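Local coordinates for alpha-amylase inhibitor 0.19 (Triticum aestivum, PDB 1HSS), which inhibits alpha-amylases of animal origin as a homodimeric, disulfide-rich seed protein of the cereal trypsin/alpha-amylase inhibitor family, and is a wheat allergen, at residues Met60-Tyr65 with Ala119-Ala124. Residues are numbered along the deposited sequence; the frame is centred on the assembly and turned at random.
Sequences MLDSMY and AAYPDA
Tyr121 lays its ring against side chains of helix 53-67, with the CD2 methyl of Leu61 over one face. Leu61 CD2 lies 3.7 Å from Tyr121 CG, its closest ring atom. That methyl stands 4.2 Å from the ring centroid and 27° off the normal, the geometry of a CH-pi contact. Pro122 CB covers the opposite face, 3.7 Å from the plane of the Tyr121 ring and over its centre, a close fold-back that accompanies the cis peptide bond between Tyr121 and Pro122. At the far end of the ring, Tyr121 OH donates a hydrogen bond of 2.8 Å to Asp62 OD1. The hydroxyl reaches the anti side of the carboxylate, 33° out of its plane, while OD1 lies at the edge of the tyrosine ring. In this disulfide-linked helical fold of the prolamin clan, the contact joins the chain end after helix 116-119 to helix 53-67; both segments lie a few residues C-terminal to the Cys54–Cys115 bridge, which ties the start of helix 53-67 to the residue just before helix 116-119. Tyr65 adds a neighbouring ring: the planes differ by 14°, but centroids 5.8 Å apart leave little overlap, and the rings touch through Tyr65 CD2 and Tyr121 CE1 at 3.6 Å. Tyr58, on the same helix, meets Tyr121 edge-to-face, and Val88 of helix 85-92 packs on both Leu61 and Tyr65.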
# COMPACT_ATOMS: atom_id res chain seq x y z
N MET A 60 -15.63 0.92 4.88
CA MET A 60 -15.74 1.67 3.62
C MET A 60 -15.78 0.78 2.38
O MET A 60 -16.68 0.90 1.56
CB MET A 60 -14.57 2.65 3.50
CG MET A 60 -14.59 3.51 2.24
SD MET A 60 -12.98 4.20 1.80
CE MET A 60 -12.19 2.80 1.30
N LEU A 61 -14.80 -0.13 2.26
CA LEU A 61 -14.68 -1.07 1.14
C LEU A 61 -15.90 -1.98 1.03
O LEU A 61 -16.36 -2.28 -0.06
CB LEU A 61 -13.43 -1.92 1.32
CG LEU A 61 -13.18 -2.90 0.18
CD1 LEU A 61 -12.98 -2.10 -1.09
CD2 LEU A 61 -11.97 -3.75 0.50
N ASP A 62 -16.33 -2.51 2.17
CA ASP A 62 -17.51 -3.34 2.25
C ASP A 62 -18.77 -2.59 1.77
O ASP A 62 -19.49 -3.06 0.89
CB ASP A 62 -17.68 -3.85 3.69
CG ASP A 62 -18.82 -4.85 3.84
OD1 ASP A 62 -18.66 -6.02 3.42
OD2 ASP A 62 -19.87 -4.47 4.39
N SER A 63 -18.98 -1.38 2.26
CA SER A 63 -20.06 -0.53 1.76
C SER A 63 -20.01 -0.28 0.25
O SER A 63 -21.04 -0.29 -0.42
CB SER A 63 -20.07 0.83 2.47
OG SER A 63 -20.04 0.66 3.86
N MET A 64 -18.83 0.02 -0.28
CA MET A 64 -18.68 0.25 -1.71
C MET A 64 -19.06 -0.96 -2.55
O MET A 64 -19.79 -0.84 -3.53
CB MET A 64 -17.24 0.69 -2.00
CG MET A 64 -16.96 2.03 -1.40
SD MET A 64 -15.38 2.74 -1.77
CE MET A 64 -15.62 3.26 -3.41
N TYR A 65 -18.67 -2.14 -2.09
CA TYR A 65 -19.01 -3.38 -2.77
C TYR A 65 -20.45 -3.79 -2.60
O TYR A 65 -21.03 -4.41 -3.49
CB TYR A 65 -18.12 -4.50 -2.27
CG TYR A 65 -16.88 -4.62 -3.08
CD1 TYR A 65 -16.97 -4.67 -4.46
CD2 TYR A 65 -15.64 -4.68 -2.49
CE1 TYR A 65 -15.83 -4.81 -5.24
CE2 TYR A 65 -14.50 -4.80 -3.26
CZ TYR A 65 -14.60 -4.88 -4.63
OH TYR A 65 -13.49 -5.13 -5.40
N ALA A 119 -6.77 -6.14 3.02
CA ALA A 119 -6.18 -6.83 1.86
C ALA A 119 -6.75 -8.24 1.62
O ALA A 119 -6.71 -8.77 0.51
CB ALA A 119 -4.66 -6.90 2.03
N ALA A 120 -7.32 -8.82 2.66
CA ALA A 120 -7.89 -10.15 2.58
C ALA A 120 -9.42 -10.18 2.48
O ALA A 120 -10.03 -11.22 2.58
CB ALA A 120 -7.45 -10.95 3.77
N TYR A 121 -10.04 -9.01 2.35
CA TYR A 121 -11.48 -8.90 2.13
C TYR A 121 -12.00 -9.89 1.05
O TYR A 121 -11.33 -10.12 0.04
CB TYR A 121 -11.79 -7.43 1.76
CG TYR A 121 -13.25 -7.10 1.55
CD1 TYR A 121 -13.84 -7.28 0.31
CD2 TYR A 121 -14.03 -6.65 2.60
CE1 TYR A 121 -15.16 -7.04 0.12
CE2 TYR A 121 -15.36 -6.41 2.43
CZ TYR A 121 -15.93 -6.61 1.18
OH TYR A 121 -17.27 -6.41 0.97
N PRO A 122 -13.17 -10.54 1.28
CA PRO A 122 -14.19 -10.30 2.30
C PRO A 122 -14.08 -11.22 3.51
O PRO A 122 -15.03 -11.38 4.26
CB PRO A 122 -15.50 -10.55 1.54
CG PRO A 122 -15.12 -11.30 0.30
CD PRO A 122 -13.64 -11.56 0.34
N ASP A 123 -12.90 -11.79 3.70
CA ASP A 123 -12.67 -12.70 4.82
C ASP A 123 -12.12 -12.01 6.09
O ASP A 123 -12.87 -11.77 7.05
CB ASP A 123 -11.74 -13.83 4.37
CG ASP A 123 -12.35 -14.66 3.23
OD1 ASP A 123 -13.30 -15.44 3.50
OD2 ASP A 123 -11.92 -14.50 2.06
N ALA A 124 -10.83 -11.69 6.11
CA ALA A 124 -10.20 -11.05 7.27
C ALA A 124 -10.61 -9.59 7.39
O ALA A 124 -11.58 -9.26 8.08
CB ALA A 124 -8.66 -11.17 7.18